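Local coordinates for serine-pyruvate aminotransferase (agxt) (PDB 3ZRQ), which probably catalyses amino-group transfer between serine or alanine and the 2-oxo acids pyruvate or glyoxylate, using pyridoxal 5'-phosphate as its cofactor, at residues Val8-Ile13 and Ala186-Leu191; Thr138-Arg143 and Glu288-Arg293; Gly192-Leu197 and Val246-Gln251. All coordinates share one frame; numbering follows the deposited sequence. Where two conformers were deposited one is given.

Contact 1: residues Val8-Ile13 and Ala186-Leu191. With PMP (4'-deoxy-4'-aminopyridoxal-5'-phosphate), chain C.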
loop_
_atom_site.group_PDB
_atom_site.type_symbol
_atom_site.label_atom_id
_atom_site.label_comp_id
_atom_site.label_asym_id
_atom_site.label_seq_id
_atom_site.Cartn_x
_atom_site.Cartn_y
_atom_site.Cartn_z
ATOM N N VAL A 8 2.994 -9.173 22.736
ATOM C CA VAL A 8 3.563 -10.512 22.605
ATOM C C VAL A 8 3.411 -11.161 21.209
ATOM O O VAL A 8 3.763 -12.329 21.032
ATOM C CB VAL A 8 3.051 -11.439 23.740
ATOM C CG1 VAL A 8 3.479 -10.868 25.090
ATOM C CG2 VAL A 8 1.520 -11.629 23.668
ATOM N N GLY A 9 2.905 -10.397 20.237
ATOM C CA GLY A 9 2.746 -10.870 18.851
ATOM C C GLY A 9 1.304 -10.881 18.344
ATOM O O GLY A 9 0.440 -11.480 18.977
ATOM N N PRO A 10 1.018 -10.189 17.215
ATOM C CA PRO A 10 1.940 -9.319 16.480
ATOM C C PRO A 10 2.605 -8.263 17.371
ATOM O O PRO A 10 2.066 -7.856 18.413
ATOM C CB PRO A 10 1.041 -8.627 15.437
ATOM C CG PRO A 10 -0.105 -9.547 15.234
ATOM C CD PRO A 10 -0.290 -10.315 16.532
ATOM N N THR A 11 3.792 -7.859 16.949
ATOM C CA THR A 11 4.482 -6.708 17.499
ATOM C C THR A 11 4.459 -5.703 16.332
ATOM O O THR A 11 3.663 -5.875 15.401
ATOM C CB THR A 11 5.910 -7.128 17.969
ATOM O OG1 THR A 11 6.742 -5.974 18.143
ATOM C CG2 THR A 11 6.561 -8.120 16.961
ATOM N N THR A 12 5.285 -4.662 16.367
ATOM C CA THR A 12 5.337 -3.718 15.247
ATOM C C THR A 12 5.889 -4.450 14.013
ATOM O O THR A 12 6.942 -5.106 14.088
ATOM C CB THR A 12 6.183 -2.466 15.589
ATOM O OG1 THR A 12 5.723 -1.907 16.823
ATOM C CG2 THR A 12 6.044 -1.399 14.489
ATOM N N ILE A 13 5.164 -4.378 12.895
ATOM C CA ILE A 13 5.606 -5.037 11.666
ATOM C C ILE A 13 6.281 -4.023 10.718
ATOM O O ILE A 13 5.753 -2.965 10.483
ATOM C CB ILE A 13 4.433 -5.752 10.953
ATOM C CG1 ILE A 13 3.723 -6.715 11.947
ATOM C CG2 ILE A 13 4.957 -6.486 9.722
ATOM C CD1 ILE A 13 2.519 -7.419 11.395
ATOM N N ALA A 186 5.498 -19.498 15.265
ATOM C CA ALA A 186 4.399 -18.844 14.583
ATOM C C ALA A 186 4.981 -17.704 13.755
ATOM O O ALA A 186 6.176 -17.350 13.909
ATOM C CB ALA A 186 3.366 -18.320 15.588
ATOM N N SER A 187 4.158 -17.140 12.872
ATOM C CA SER A 187 4.600 -16.042 12.023
ATOM C C SER A 187 4.694 -14.654 12.674
ATOM O O SER A 187 5.428 -13.795 12.167
ATOM C CB SER A 187 3.778 -15.975 10.723
ATOM O OG SER A 187 2.382 -15.862 10.967
ATOM N N GLN A 188 3.983 -14.448 13.790
ATOM C CA GLN A 188 3.708 -13.101 14.273
ATOM C C GLN A 188 4.564 -12.693 15.457
ATOM O O GLN A 188 4.339 -11.625 16.014
ATOM C CB GLN A 188 2.216 -12.931 14.621
ATOM C CG GLN A 188 1.771 -13.598 15.971
ATOM C CD GLN A 188 1.500 -15.117 15.861
ATOM O OE1 GLN A 188 1.576 -15.708 14.776
ATOM N NE2 GLN A 188 1.174 -15.743 16.994
ATOM N N LYS A 189 5.572 -13.496 15.797
ATOM C CA LYS A 189 6.406 -13.143 16.967
ATOM C C LYS A 189 7.751 -12.574 16.583
ATOM O O LYS A 189 7.803 -11.507 15.944
ATOM C CB LYS A 189 6.565 -14.345 17.885
ATOM C CG LYS A 189 5.905 -14.165 19.166
ATOM C CD LYS A 189 4.472 -14.480 19.081
ATOM C CE LYS A 189 4.101 -14.977 20.468
ATOM N NZ LYS A 189 2.721 -15.376 20.588
ATOM N N ALA A 190 8.839 -13.270 16.941
ATOM C CA ALA A 190 10.176 -12.761 16.661
ATOM C C ALA A 190 10.522 -12.787 15.171
ATOM O O ALA A 190 11.490 -12.132 14.730
ATOM C CB ALA A 190 11.219 -13.496 17.496
ATOM N N LEU A 191 9.729 -13.524 14.384
ATOM C CA LEU A 191 9.876 -13.463 12.935
ATOM C C LEU A 191 9.366 -12.114 12.404
ATOM O O LEU A 191 9.776 -11.659 11.349
ATOM C CB LEU A 191 9.204 -14.655 12.237
ATOM C CG LEU A 191 9.856 -16.050 12.500
ATOM C CD1 LEU A 191 9.118 -17.165 11.793
ATOM C CD2 LEU A 191 11.368 -16.093 12.137
HETATM N N1 PMP C . 3.249 -20.941 22.609
HETATM C C2 PMP C . 3.664 -19.765 23.157
HETATM C C2A PMP C . 4.960 -19.779 23.920
HETATM C C3 PMP C . 2.989 -18.571 22.889
HETATM O O3 PMP C . 3.518 -17.399 23.322
HETATM C C4 PMP C . 1.774 -18.648 22.188
HETATM C C4A PMP C . 0.819 -17.488 22.133
HETATM N N4A PMP C . 1.466 -16.328 21.677
HETATM C C5 PMP C . 1.353 -19.879 21.658
HETATM C C6 PMP C . 2.098 -21.025 21.887
HETATM C C5A PMP C . 0.102 -20.030 20.801
HETATM O O4P PMP C . 0.329 -19.330 19.581
HETATM P P PMP C . -0.932 -18.785 18.738
HETATM O O1P PMP C . -1.661 -17.729 19.542
HETATM O O2P PMP C . -1.856 -19.951 18.436
HETATM O O3P PMP C . -0.327 -18.223 17.479
HETATM O O HOH W 1 0.470 -13.884 19.264
HETATM O O HOH W 2 4.582 -9.525 14.101
#

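Contact 2: residues Thr138-Arg143 and Glu288-Arg293. With PMP (4'-deoxy-4'-aminopyridoxal-5'-phosphate), chain C.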
loop_
_atom_site.group_PDB
_atom_site.type_symbol
_atom_site.label_atom_id
_atom_site.label_comp_id
_atom_site.label_asym_id
_atom_site.label_seq_id
_atom_site.Cartn_x
_atom_site.Cartn_y
_atom_site.Cartn_z
ATOM N N THR A 138 5.876 -17.473 27.447
ATOM C CA THR A 138 5.487 -16.087 27.218
ATOM C C THR A 138 4.780 -15.479 28.423
ATOM O O THR A 138 4.891 -14.258 28.644
ATOM C CB THR A 138 4.566 -15.986 25.957
ATOM O OG1 THR A 138 5.161 -16.737 24.896
ATOM C CG2 THR A 138 4.379 -14.546 25.496
ATOM N N SER A 139 4.082 -16.298 29.215
ATOM C CA SER A 139 3.366 -15.746 30.374
ATOM C C SER A 139 4.307 -15.164 31.451
ATOM O O SER A 139 3.923 -14.265 32.185
ATOM C CB SER A 139 2.442 -16.793 31.019
ATOM O OG SER A 139 3.187 -17.958 31.374
ATOM N N THR A 140 5.539 -15.647 31.510
ATOM C CA THR A 140 6.444 -15.280 32.617
ATOM C C THR A 140 7.775 -14.721 32.135
ATOM O O THR A 140 8.548 -14.225 32.937
ATOM C CB THR A 140 6.749 -16.482 33.541
ATOM O OG1 THR A 140 7.348 -17.515 32.768
ATOM C CG2 THR A 140 5.516 -16.995 34.229
ATOM N N GLY A 141 8.042 -14.810 30.838
ATOM C CA GLY A 141 9.327 -14.382 30.261
ATOM C C GLY A 141 10.489 -15.303 30.576
ATOM O O GLY A 141 11.641 -14.888 30.547
ATOM N N VAL A 142 10.184 -16.572 30.867
ATOM C CA VAL A 142 11.205 -17.543 31.288
ATOM C C VAL A 142 11.659 -18.436 30.132
ATOM O O VAL A 142 10.835 -19.100 29.470
ATOM C CB VAL A 142 10.680 -18.393 32.461
ATOM C CG1 VAL A 142 11.629 -19.547 32.782
ATOM C CG2 VAL A 142 10.495 -17.531 33.678
ATOM N N ARG A 143 12.967 -18.436 29.883
ATOM C CA ARG A 143 13.575 -19.268 28.866
ATOM C C ARG A 143 14.073 -20.570 29.516
ATOM O O ARG A 143 14.867 -20.541 30.472
ATOM C CB ARG A 143 14.743 -18.553 28.193
ATOM C CG ARG A 143 15.385 -19.309 27.028
ATOM C CD ARG A 143 16.608 -18.555 26.412
ATOM N NE ARG A 143 17.567 -18.205 27.456
ATOM C CZ ARG A 143 17.891 -16.962 27.809
ATOM N NH1 ARG A 143 17.400 -15.907 27.153
ATOM N NH2 ARG A 143 18.719 -16.780 28.828
ATOM N N GLU A 288 11.079 -5.157 40.059
ATOM C CA GLU A 288 11.425 -6.572 40.095
ATOM C C GLU A 288 10.920 -7.280 38.833
ATOM O O GLU A 288 9.818 -6.999 38.352
ATOM C CB GLU A 288 10.837 -7.230 41.347
ATOM C CG GLU A 288 11.440 -8.597 41.673
ATOM C CD GLU A 288 10.806 -9.287 42.872
ATOM O OE1 GLU A 288 9.900 -8.707 43.507
ATOM O OE2 GLU A 288 11.232 -10.423 43.178
ATOM N N ILE A 289 11.732 -8.192 38.302
ATOM C CA ILE A 289 11.365 -8.973 37.114
ATOM C C ILE A 289 10.621 -10.261 37.540
ATOM O O ILE A 289 10.960 -10.848 38.554
ATOM C CB ILE A 289 12.627 -9.265 36.273
ATOM C CG1 ILE A 289 13.116 -7.964 35.614
ATOM C CG2 ILE A 289 12.360 -10.303 35.209
ATOM C CD1 ILE A 289 14.511 -8.047 34.998
ATOM N N VAL A 290 9.596 -10.675 36.784
ATOM C CA VAL A 290 8.820 -11.875 37.123
ATOM C C VAL A 290 9.662 -13.166 37.155
ATOM O O VAL A 290 9.601 -13.919 38.132
ATOM C CB VAL A 290 7.574 -12.047 36.210
ATOM C CG1 VAL A 290 6.979 -13.463 36.347
ATOM C CG2 VAL A 290 6.538 -11.029 36.580
ATOM N N ALA A 291 10.444 -13.402 36.105
ATOM C CA ALA A 291 11.301 -14.578 36.035
ATOM C C ALA A 291 12.161 -14.647 37.310
ATOM O O ALA A 291 12.791 -13.657 37.676
ATOM C CB ALA A 291 12.159 -14.508 34.820
ATOM N N ARG A 292 12.177 -15.804 37.984
ATOM C CA ARG A 292 12.865 -15.943 39.278
ATOM C C ARG A 292 14.363 -16.068 39.142
ATOM O O ARG A 292 15.106 -15.579 39.984
ATOM C CB ARG A 292 12.343 -17.166 40.061
ATOM C CG ARG A 292 10.836 -17.166 40.359
ATOM C CD ARG A 292 10.390 -16.132 41.407
ATOM N NE ARG A 292 10.445 -14.765 40.871
ATOM C CZ ARG A 292 10.320 -13.656 41.597
ATOM N NH1 ARG A 292 10.132 -13.732 42.915
ATOM N NH2 ARG A 292 10.403 -12.464 41.003
ATOM N N ARG A 293 14.801 -16.725 38.083
ATOM C CA ARG A 293 16.200 -17.071 37.904
ATOM C C ARG A 293 16.810 -16.292 36.748
ATOM O O ARG A 293 16.384 -16.453 35.595
ATOM C CB ARG A 293 16.337 -18.573 37.647
ATOM C CG ARG A 293 15.558 -19.443 38.629
ATOM C CD ARG A 293 16.441 -20.034 39.705
ATOM N NE ARG A 293 17.416 -20.967 39.119
ATOM C CZ ARG A 293 18.629 -21.217 39.620
ATOM N NH1 ARG A 293 19.045 -20.603 40.723
ATOM N NH2 ARG A 293 19.445 -22.067 39.008
HETATM N N1 PMP C . 3.249 -20.941 22.609
HETATM C C2 PMP C . 3.664 -19.765 23.157
HETATM C C2A PMP C . 4.960 -19.779 23.920
HETATM C C3 PMP C . 2.989 -18.571 22.889
HETATM O O3 PMP C . 3.518 -17.399 23.322
HETATM C C4 PMP C . 1.774 -18.648 22.188
HETATM C C4A PMP C . 0.819 -17.488 22.133
HETATM N N4A PMP C . 1.466 -16.328 21.677
HETATM C C5 PMP C . 1.353 -19.879 21.658
HETATM C C6 PMP C . 2.098 -21.025 21.887
HETATM C C5A PMP C . 0.102 -20.030 20.801
HETATM O O4P PMP C . 0.329 -19.330 19.581
HETATM P P PMP C . -0.932 -18.785 18.738
HETATM O O1P PMP C . -1.661 -17.729 19.542
HETATM O O2P PMP C . -1.856 -19.951 18.436
HETATM O O3P PMP C . -0.327 -18.223 17.479
HETATM O O HOH W 3 10.170 -12.052 33.420
#

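Contact 3: residues Gly192-Leu197 and Val246-Gln251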
loop_
_atom_site.group_PDB
_atom_site.type_symbol
_atom_site.label_atom_id
_atom_site.label_comp_id
_atom_site.label_asym_id
_atom_site.label_seq_id
_atom_site.Cartn_x
_atom_site.Cartn_y
_atom_site.Cartn_z
ATOM N N GLY A 192 8.451 -11.491 13.142
ATOM C CA GLY A 192 8.045 -10.117 12.855
ATOM C C GLY A 192 7.110 -9.940 11.679
ATOM O O GLY A 192 7.074 -8.863 11.103
ATOM N N SER A 193 6.350 -10.976 11.327
ATOM C CA SER A 193 5.435 -10.907 10.173
ATOM C C SER A 193 3.966 -10.907 10.592
ATOM O O SER A 193 3.635 -10.800 11.783
ATOM C CB SER A 193 5.729 -12.038 9.169
ATOM O OG SER A 193 5.046 -11.807 7.966
ATOM N N ALA A 194 3.068 -10.963 9.611
ATOM C CA ALA A 194 1.634 -10.969 9.904
ATOM C C ALA A 194 1.225 -12.339 10.469
ATOM O O ALA A 194 1.807 -13.367 10.102
ATOM C CB ALA A 194 0.828 -10.669 8.635
ATOM N N ALA A 195 0.235 -12.327 11.355
ATOM C CA ALA A 195 -0.330 -13.551 11.954
ATOM C C ALA A 195 -1.131 -14.381 10.928
ATOM O O ALA A 195 -1.640 -13.838 9.924
ATOM C CB ALA A 195 -1.235 -13.176 13.130
ATOM N N GLY A 196 -1.236 -15.687 11.187
ATOM C CA GLY A 196 -2.096 -16.576 10.410
ATOM C C GLY A 196 -1.437 -17.872 10.020
ATOM O O GLY A 196 -2.067 -18.683 9.362
ATOM N N LEU A 197 -0.157 -18.050 10.405
ATOM C CA LEU A 197 0.609 -19.264 10.100
ATOM C C LEU A 197 1.277 -19.924 11.313
ATOM O O LEU A 197 1.881 -19.225 12.149
ATOM C CB LEU A 197 1.723 -18.920 9.082
ATOM C CG LEU A 197 1.328 -18.222 7.766
ATOM C CD1 LEU A 197 2.586 -17.702 7.064
ATOM C CD2 LEU A 197 0.578 -19.197 6.873
ATOM N N VAL A 246 -2.641 -17.143 1.524
ATOM C CA VAL A 246 -1.725 -16.810 0.410
ATOM C C VAL A 246 -0.907 -15.534 0.643
ATOM O O VAL A 246 0.333 -15.549 0.560
ATOM C CB VAL A 246 -2.520 -16.704 -0.932
ATOM C CG1 VAL A 246 -1.670 -16.106 -2.034
ATOM C CG2 VAL A 246 -3.037 -18.082 -1.346
ATOM N N HIS A 247 -1.611 -14.445 0.929
ATOM C CA HIS A 247 -0.992 -13.133 1.105
ATOM C C HIS A 247 -0.178 -13.043 2.406
ATOM O O HIS A 247 0.859 -12.377 2.449
ATOM C CB HIS A 247 -2.038 -12.015 0.982
ATOM C CG HIS A 247 -2.605 -11.889 -0.397
ATOM N ND1 HIS A 247 -3.648 -12.674 -0.841
ATOM C CD2 HIS A 247 -2.278 -11.067 -1.430
ATOM C CE1 HIS A 247 -3.933 -12.354 -2.096
ATOM N NE2 HIS A 247 -3.110 -11.385 -2.476
ATOM N N VAL A 248 -0.599 -13.765 3.457
ATOM C CA VAL A 248 0.202 -13.812 4.692
ATOM C C VAL A 248 1.558 -14.485 4.393
ATOM O O VAL A 248 2.558 -14.174 5.016
ATOM C CB VAL A 248 -0.513 -14.603 5.816
ATOM C CG1 VAL A 248 0.362 -14.682 7.080
ATOM C CG2 VAL A 248 -1.863 -13.890 6.164
ATOM N N ILE A 249 1.528 -15.451 3.489
ATOM C CA ILE A 249 2.768 -16.163 3.098
ATOM C C ILE A 249 3.687 -15.255 2.241
ATOM O O ILE A 249 4.942 -15.324 2.364
ATOM C CB ILE A 249 2.455 -17.512 2.398
ATOM C CG1 ILE A 249 1.903 -18.513 3.439
ATOM C CG2 ILE A 249 3.732 -18.096 1.709
ATOM C CD1 ILE A 249 1.276 -19.805 2.911
ATOM N N LEU A 250 3.087 -14.421 1.398
ATOM C CA LEU A 250 3.870 -13.398 0.667
ATOM C C LEU A 250 4.626 -12.497 1.662
ATOM O O LEU A 250 5.809 -12.203 1.495
ATOM C CB LEU A 250 2.970 -12.574 -0.270
ATOM C CG LEU A 250 2.252 -13.285 -1.422
ATOM C CD1 LEU A 250 1.391 -12.322 -2.240
ATOM C CD2 LEU A 250 3.211 -14.024 -2.314
ATOM N N GLN A 251 3.919 -12.050 2.702
ATOM C CA GLN A 251 4.529 -11.226 3.741
ATOM C C GLN A 251 5.631 -11.995 4.476
ATOM O O GLN A 251 6.720 -11.453 4.689
ATOM C CB GLN A 251 3.456 -10.687 4.681
ATOM C CG GLN A 251 2.453 -9.799 3.930
ATOM C CD GLN A 251 1.192 -9.462 4.716
ATOM O OE1 GLN A 251 0.533 -10.337 5.270
ATOM N NE2 GLN A 251 0.825 -8.191 4.718
HETATM O O HOH W 4 3.321 -13.802 7.715
#

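Contact 1: residues Val8-Ile13 and Ala186-Leu191
Pro10 sets ring atom CD against the aliphatic part of Gln188, with CD 3.9 Å from Gln188 CG, the ring lying slantwise to the glutamine chain. Gln188 CG stands between its own backbone N and carbonyl carbon (chi1 76°), and a second bend at chi2 (-81°) brings the amide beside the phosphate. There NE2 donates to PMP O3P over 2.9 Å at 147°, and it also donates to a water that gives a hydrogen to Gly9 O and accepts one from Lys189 NZ. A leucine in place of Gln188 would probably leave phosphate oxygen O3P without this donor and this water short of a partner. The peptide before Pro10 is cis, and Pro10 CA sends a CA-H...O contact to Gln188 O, 3.4 Å away, while a second water donates to the same carbonyl. Lys189 runs past Gly9, its CD 4.0 Å from Gly9 CA, where a beta carbon would collide with it. Thr11 rests CG2 on Lys189 O at 3.7 Å, its hydroxyl being bonded to Leu5 O. Lys189 NZ is modelled as linked to PMP N4A at 1.9 Å, a length that leaves the nature of the link doubtful. The lysine at the 4' substituent is that of a fold-type I pyridoxal-phosphate site; the neighbouring glutamine at the phosphate is consistent with the class-V family.

Contact 2: residues Thr138-Arg143 and Glu288-Arg293
Val142 CG2 meets Ala291 CB at 3.6 Å, the one close apolar side-chain pair between a two-stranded hairpin and the loop 288-293. The hairpin, strands 136-137 and 142-143, carries a G1 beta bulge: Gly141 and Val142 both face Glu137, and Gly141 has the positive phi that favours glycine. With Val142 CG1 anti to the backbone N (chi1 171°), CG2, beside that N, is the branch that meets the alanine methyl. Val290 uses its other branch: CG1 comes within 3.8 Å of Thr140 O and 4.1 Å of Thr140 CB, so the valine packs on the backbone and the beta carbon of the threonine.

Behind this face Arg292 curls back over its own loop, bent first at chi1 (-58°) and again at chi2 (-71°), which returns the guanidinium to the carbonyls of the residues just before it. Its NH2 donates to Ile289 O over 3.0 Å, with that oxygen at the edge of the guanidinium and in its plane, while NE reaches Val290 O, which is tilted out of the plane. A salt bridge from NH2 to Glu288 OE2 holds for one of two deposited conformers of the glutamate and is doubtful to that extent. Glu288 is a calcium ligand.

At the other end of segment 138-143, the hydroxyl of Thr138 is bonded to Ser166 OG and to the cofactor, where the modelled separation of Thr138 OG1 from PMP O3, 2.4 Å, is very short. The two backbones themselves are bridged by a water, which donates to Thr140 O over 2.8 Å and accepts from Ala291 N over 3.0 Å.

Contact 3: residues Gly192-Leu197 and Val246-Gln251
Leu197 and Val248 form the apolar heart of this contact, Leu197 CG lying 3.7 Å from Val248 CG1 as the two side chains run alongside each other with opposite sense. Leu197 also meets Ile249, nearly at a right angle: its CD2 is 3.7 Å from Ile249 CG1, and CD1 sits almost as near to the same carbon. Val248 contributes most to the burial. Its CG1, anti to the backbone N (chi1 178°), is directed at the backbone of the loop and stands 3.6 Å from both Ala194 O and Ala195 O, with Ala194 CB farther off. The methyl of Ala194 instead lies against the amide of Gln251, with Ala194 CB 3.4 Å from Gln251 OE1; Gln251 NE2 is hydrogen-bonded to Leu18 O.

The polar atoms are joined through a water. It accepts a hydrogen from Ser193 OG over 2.6 Å and donates to Ala194 O and to Val248 O, the latter at 2.8 Å, so three hydrogen bonds fix it between the loop and the helix. Ser193 OG, anti to its backbone N (chi1 -168°), also lies 3.8 Å from Gln251 CB.

In the next shell, Ser187 positions the loop: its OG bonds to Ala194 O and, weakly, to Leu197 N. Gly196 has phi 134°, where a beta carbon would press on the preceding carbonyl oxygen.

Val248 packs on Val248 of the second subunit, which places the start of helix 246-262 at the interface with that subunit. Helix 31-48 covers Ile249 through Phe33, helix 15-19 touches Ser193 and Gln251 through Val17, and strand 196-202, which holds Leu197, runs antiparallel between strands 55-59 and 182-186 of the seven-stranded sheet.

How the contacts relate
From the N terminus, residues 8-13 pair with 186-191, so contact 1 closes a long loop that contains most of the seven-stranded sheet. Contact 2 opens within that loop at 138-143 and closes beyond it at 288-293; the two therefore cross, and both reach the same PMP, touching through Val8 CB and Thr138 CG2. Contact 3 begins directly after contact 1 ends and is nested inside the span of contact 2, about 13 Å from it at the nearest atoms. Together they tie the N-terminal loop to the cofactor lysine loop, that loop to the interface helix 246-262, and the cofactor-side hairpin to the segment leading into strand 301-305.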